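Long-range contact in alginate lyase (Aplysia kurodai, PDB 5GMT), which probably cleaves the polysaccharide alginate by lyase chemistry, as a eukaryotic member of polysaccharide lyase family 14 with specificity for polymannuronate: residues A[200-211]-A[224-235]. Numbering follows the deposited sequence.
Sequences INTVGKTDGWVK and YTANHLRMRNTN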
loop_
_atom_site.group_PDB
_atom_site.type_symbol
_atom_site.label_atom_id
_atom_site.label_comp_id
_atom_site.label_asym_id
_atom_site.label_seq_id
_atom_site.Cartn_x
_atom_site.Cartn_y
_atom_site.Cartn_z
ATOM N N ILE A 200 -7.662 -10.729 -8.347
ATOM C CA ILE A 200 -8.982 -10.148 -8.185
ATOM C C ILE A 200 -10.019 -11.210 -8.501
ATOM O O ILE A 200 -9.714 -12.221 -9.136
ATOM C CB ILE A 200 -9.189 -8.879 -9.060
ATOM C CG1 ILE A 200 -9.030 -9.182 -10.550
ATOM C CG2 ILE A 200 -8.223 -7.777 -8.641
ATOM C CD1 ILE A 200 -9.186 -7.907 -11.410
ATOM N N ASN A 201 -11.233 -10.999 -8.016
ATOM C CA ASN A 201 -12.289 -11.997 -8.139
ATOM C C ASN A 201 -12.814 -12.199 -9.549
ATOM O O ASN A 201 -12.768 -11.299 -10.394
ATOM C CB ASN A 201 -13.462 -11.621 -7.239
ATOM C CG ASN A 201 -14.070 -10.280 -7.619
ATOM O OD1 ASN A 201 -13.436 -9.235 -7.452
ATOM N ND2 ASN A 201 -15.314 -10.301 -8.133
ATOM N N THR A 202 -13.319 -13.399 -9.789
ATOM C CA THR A 202 -14.238 -13.620 -10.899
ATOM C C THR A 202 -15.454 -12.742 -10.667
ATOM O O THR A 202 -15.989 -12.716 -9.560
ATOM C CB THR A 202 -14.678 -15.078 -10.972
ATOM O OG1 THR A 202 -13.517 -15.919 -10.918
ATOM C CG2 THR A 202 -15.461 -15.342 -12.261
ATOM N N VAL A 203 -15.883 -12.008 -11.687
ATOM C CA VAL A 203 -17.084 -11.201 -11.537
ATOM C C VAL A 203 -18.238 -12.141 -11.218
ATOM O O VAL A 203 -18.390 -13.185 -11.848
ATOM C CB VAL A 203 -17.354 -10.350 -12.804
ATOM C CG1 VAL A 203 -18.695 -9.635 -12.712
ATOM C CG2 VAL A 203 -16.238 -9.345 -12.973
ATOM N N GLY A 204 -19.006 -11.801 -10.190
ATOM C CA GLY A 204 -20.108 -12.630 -9.749
ATOM C C GLY A 204 -19.719 -13.520 -8.589
ATOM O O GLY A 204 -20.562 -14.197 -8.013
ATOM N N LYS A 205 -18.437 -13.518 -8.232
ATOM C CA LYS A 205 -17.974 -14.377 -7.149
ATOM C C LYS A 205 -17.141 -13.639 -6.104
ATOM O O LYS A 205 -16.627 -12.552 -6.345
ATOM C CB LYS A 205 -17.150 -15.543 -7.704
ATOM C CG LYS A 205 -17.869 -16.387 -8.738
ATOM C CD LYS A 205 -17.094 -17.656 -9.038
ATOM C CE LYS A 205 -17.611 -18.319 -10.302
ATOM N NZ LYS A 205 -19.099 -18.401 -10.279
ATOM N N THR A 206 -16.993 -14.262 -4.948
ATOM C CA THR A 206 -16.103 -13.758 -3.906
ATOM C C THR A 206 -14.909 -14.710 -3.781
ATOM O O THR A 206 -14.686 -15.335 -2.728
ATOM C CB THR A 206 -16.836 -13.600 -2.547
ATOM O OG1 THR A 206 -17.591 -14.785 -2.255
ATOM C CG2 THR A 206 -17.783 -12.395 -2.583
ATOM N N ASP A 207 -14.154 -14.807 -4.871
ATOM C CA ASP A 207 -13.039 -15.736 -4.969
ATOM C C ASP A 207 -11.706 -15.019 -5.175
ATOM O O ASP A 207 -10.703 -15.634 -5.542
ATOM C CB ASP A 207 -13.286 -16.759 -6.095
ATOM C CG ASP A 207 -13.564 -16.114 -7.440
ATOM O OD1 ASP A 207 -13.542 -14.873 -7.537
ATOM O OD2 ASP A 207 -13.781 -16.857 -8.418
ATOM N N GLY A 208 -11.686 -13.711 -4.942
ATOM C CA GLY A 208 -10.424 -12.988 -5.040
ATOM C C GLY A 208 -9.626 -13.222 -3.768
ATOM O O GLY A 208 -10.184 -13.680 -2.766
ATOM N N TRP A 209 -8.329 -12.916 -3.791
ATOM C CA TRP A 209 -7.536 -13.021 -2.573
ATOM C C TRP A 209 -6.317 -12.119 -2.562
ATOM O O TRP A 209 -5.858 -11.646 -3.607
ATOM C CB TRP A 209 -7.093 -14.475 -2.346
ATOM C CG TRP A 209 -6.399 -15.143 -3.512
ATOM C CD1 TRP A 209 -6.994 -15.764 -4.574
ATOM C CD2 TRP A 209 -4.983 -15.306 -3.697
ATOM N NE1 TRP A 209 -6.038 -16.280 -5.419
ATOM C CE2 TRP A 209 -4.796 -16.016 -4.897
ATOM C CE3 TRP A 209 -3.858 -14.912 -2.965
ATOM C CZ2 TRP A 209 -3.527 -16.345 -5.383
ATOM C CZ3 TRP A 209 -2.596 -15.235 -3.453
ATOM C CH2 TRP A 209 -2.443 -15.941 -4.646
ATOM N N VAL A 210 -5.810 -11.874 -1.358
ATOM C CA VAL A 210 -4.595 -11.101 -1.163
ATOM C C VAL A 210 -3.687 -11.846 -0.185
ATOM O O VAL A 210 -4.111 -12.226 0.910
ATOM C CB VAL A 210 -4.894 -9.687 -0.616
ATOM C CG1 VAL A 210 -3.606 -8.892 -0.474
ATOM C CG2 VAL A 210 -5.887 -8.940 -1.526
ATOM N N LYS A 211 -2.444 -12.061 -0.585
ATOM C CA LYS A 211 -1.462 -12.684 0.297
ATOM C C LYS A 211 -0.346 -11.688 0.545
ATOM O O LYS A 211 0.293 -11.208 -0.394
ATOM C CB LYS A 211 -0.909 -13.976 -0.322
ATOM C CG LYS A 211 0.147 -14.670 0.550
ATOM C CD LYS A 211 0.775 -15.874 -0.144
ATOM C CE LYS A 211 1.798 -16.529 0.776
ATOM N NZ LYS A 211 2.478 -17.697 0.155
ATOM N N TYR A 224 0.171 -13.536 5.604
ATOM C CA TYR A 224 -1.261 -13.589 5.852
ATOM C C TYR A 224 -1.982 -13.666 4.526
ATOM O O TYR A 224 -1.671 -12.900 3.618
ATOM C CB TYR A 224 -1.729 -12.360 6.628
ATOM C CG TYR A 224 -3.201 -12.080 6.463
ATOM C CD1 TYR A 224 -4.153 -12.968 6.946
ATOM C CD2 TYR A 224 -3.642 -10.924 5.825
ATOM C CE1 TYR A 224 -5.508 -12.717 6.797
ATOM C CE2 TYR A 224 -4.989 -10.665 5.672
ATOM C CZ TYR A 224 -5.918 -11.564 6.160
ATOM O OH TYR A 224 -7.257 -11.301 6.000
ATOM N N THR A 225 -2.929 -14.591 4.404
ATOM C CA THR A 225 -3.736 -14.653 3.195
ATOM C C THR A 225 -5.179 -14.279 3.492
ATOM O O THR A 225 -5.851 -14.945 4.271
ATOM C CB THR A 225 -3.691 -16.039 2.547
ATOM O OG1 THR A 225 -2.354 -16.311 2.093
ATOM C CG2 THR A 225 -4.637 -16.089 1.357
ATOM N N ALA A 226 -5.632 -13.188 2.883
ATOM C CA ALA A 226 -7.045 -12.822 2.894
ATOM C C ALA A 226 -7.745 -13.478 1.713
ATOM O O ALA A 226 -7.544 -13.074 0.574
ATOM C CB ALA A 226 -7.211 -11.303 2.824
ATOM N N ASN A 227 -8.565 -14.490 1.943
ATOM C CA ASN A 227 -9.250 -15.017 0.778
ATOM C C ASN A 227 -10.734 -14.713 0.814
ATOM O O ASN A 227 -11.203 -13.990 1.701
ATOM C CB ASN A 227 -8.983 -16.510 0.603
ATOM C CG ASN A 227 -9.331 -17.316 1.799
ATOM O OD1 ASN A 227 -10.319 -17.046 2.497
ATOM N ND2 ASN A 227 -8.513 -18.338 2.060
ATOM N N HIS A 228 -11.436 -15.210 -0.196
ATOM C CA HIS A 228 -12.862 -14.964 -0.363
ATOM C C HIS A 228 -13.208 -13.479 -0.355
ATOM O O HIS A 228 -14.098 -13.033 0.383
ATOM C CB HIS A 228 -13.629 -15.718 0.714
ATOM C CG HIS A 228 -13.394 -17.196 0.668
ATOM N ND1 HIS A 228 -13.342 -17.982 1.797
ATOM C CD2 HIS A 228 -13.156 -18.027 -0.378
ATOM C CE1 HIS A 228 -13.105 -19.238 1.449
ATOM N NE2 HIS A 228 -12.990 -19.293 0.137
ATOM N N LEU A 229 -12.499 -12.729 -1.198
ATOM C CA LEU A 229 -12.716 -11.297 -1.365
ATOM C C LEU A 229 -13.368 -10.947 -2.690
ATOM O O LEU A 229 -13.149 -11.621 -3.697
ATOM C CB LEU A 229 -11.391 -10.540 -1.291
ATOM C CG LEU A 229 -10.609 -10.657 0.011
ATOM C CD1 LEU A 229 -9.390 -9.732 -0.067
ATOM C CD2 LEU A 229 -11.475 -10.341 1.230
ATOM N N ARG A 230 -14.156 -9.879 -2.677
ATOM C CA ARG A 230 -14.654 -9.272 -3.899
ATOM C C ARG A 230 -13.990 -7.907 -4.079
ATOM O O ARG A 230 -14.065 -7.062 -3.178
ATOM C CB ARG A 230 -16.179 -9.122 -3.842
ATOM C CG ARG A 230 -16.728 -8.270 -4.953
ATOM C CD ARG A 230 -18.227 -8.381 -5.036
ATOM N NE ARG A 230 -18.635 -9.657 -5.602
ATOM C CZ ARG A 230 -19.540 -10.468 -5.063
ATOM N NH1 ARG A 230 -20.148 -10.144 -3.937
ATOM N NH2 ARG A 230 -19.848 -11.606 -5.666
ATOM N N MET A 231 -13.317 -7.706 -5.215
ATOM C CA MET A 231 -12.687 -6.426 -5.523
ATOM C C MET A 231 -13.483 -5.647 -6.563
ATOM O O MET A 231 -13.424 -4.419 -6.619
ATOM C CB MET A 231 -11.257 -6.622 -6.038
ATOM C CG MET A 231 -10.264 -7.105 -4.994
ATOM S SD MET A 231 -10.409 -8.881 -4.745
ATOM C CE MET A 231 -8.765 -9.245 -4.092
ATOM N N ARG A 232 -14.215 -6.368 -7.405
ATOM C CA ARG A 232 -14.896 -5.720 -8.521
ATOM C C ARG A 232 -16.253 -6.371 -8.802
ATOM O O ARG A 232 -16.468 -7.544 -8.485
ATOM C CB ARG A 232 -14.016 -5.776 -9.764
ATOM C CG ARG A 232 -13.635 -7.197 -10.126
ATOM C CD ARG A 232 -12.905 -7.300 -11.449
ATOM N NE ARG A 232 -12.661 -8.698 -11.790
ATOM C CZ ARG A 232 -12.281 -9.121 -12.988
ATOM N NH1 ARG A 232 -12.105 -8.256 -13.979
ATOM N NH2 ARG A 232 -12.097 -10.419 -13.199
ATOM N N ASN A 233 -17.162 -5.600 -9.394
ATOM C CA ASN A 233 -18.470 -6.139 -9.785
ATOM C C ASN A 233 -18.684 -6.105 -11.281
ATOM O O ASN A 233 -19.739 -6.503 -11.776
ATOM C CB ASN A 233 -19.608 -5.387 -9.092
ATOM C CG ASN A 233 -19.779 -5.804 -7.649
ATOM O OD1 ASN A 233 -20.126 -6.954 -7.362
ATOM N ND2 ASN A 233 -19.541 -4.877 -6.733
ATOM N N THR A 234 -17.678 -5.645 -12.008
ATOM C CA THR A 234 -17.781 -5.584 -13.445
ATOM C C THR A 234 -16.457 -5.997 -14.065
ATOM O O THR A 234 -15.398 -5.818 -13.471
ATOM C CB THR A 234 -18.198 -4.172 -13.925
ATOM O OG1 THR A 234 -18.386 -4.179 -15.342
ATOM C CG2 THR A 234 -17.151 -3.132 -13.556
ATOM N N ASN A 235 -16.524 -6.560 -15.264
ATOM C CA ASN A 235 -15.350 -7.141 -15.888
ATOM C C ASN A 235 -14.391 -6.132 -16.486
ATOM O O ASN A 235 -13.325 -6.504 -16.942
ATOM C CB ASN A 235 -15.773 -8.129 -16.974
ATOM C CG ASN A 235 -16.108 -9.484 -16.411
ATOM O OD1 ASN A 235 -15.217 -10.221 -15.986
ATOM N ND2 ASN A 235 -17.397 -9.820 -16.388
HETATM O O HOH W 1 -14.957 -12.350 -14.236
HETATM O O HOH W 2 -20.383 -9.363 -8.668
HETATM O O HOH W 3 -10.114 -16.404 -2.262
#
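At the non-hydrogen-bonded pair Thr-225 and Lys-211, Thr-225 OG1 lies 3.4 Å from Lys-211 CG, and the extended lysine chain then leads away. At Ala-226 both backbone bonds to Val-210 are made, Ala-226 N to Val-210 O at 2.7 Å. The register then slips by one residue: His-228 and Leu-229 both face Gly-208, a G1 beta bulge, with His-228 in a left-handed backbone conformation and a water bridging its N to Gly-208 O. Leu-229 closes a reciprocal pair of bonds with Gly-208 and sends CD1 across Val-210 CG2. Arg-230 carries Thr-206 CG2 over one guanidinium face, while its NH1 is held by the carbonyl of Asn-158. Met-231, bent at chi2 (80°), brings CE to 3.9 Å from Val-210 CG2, on the face covered by Val-198 and Phe-137.

From here the amide of Asn-201 replaces strand pairing. Its OD1 accepts Met-231 N (2.7 Å) from above the carbonyl plane and Arg-232 N on an in-plane lone pair; ND2 returns a nearly straight bond (165°) to Arg-232 O at 3.0 Å and also bonds Thr-202 O, where a type II turn begins. With an alanine here, the N-H groups of Met-231 and Arg-232 and the Arg-232 carbonyl would probably lose these mates, and the turn its tie to that backbone. The Arg-232 guanidinium meets Asn-201 O edge-on through NE and NH2, clamped between Ile-200 CD1 on one face and Val-203 CG2 on the other; NH1 turns to the His-237 carbonyl. Finally, the Asn-235 amide crosses Val-203 obliquely, OD1 3.3 Å from Val-203 CG2. Together these contacts form a bulged beta hairpin at the edge of a sheet in the concanavalin-like beta-sandwich, extended by a loop-to-loop clasp in which asparagine and arginine side chains bind backbone.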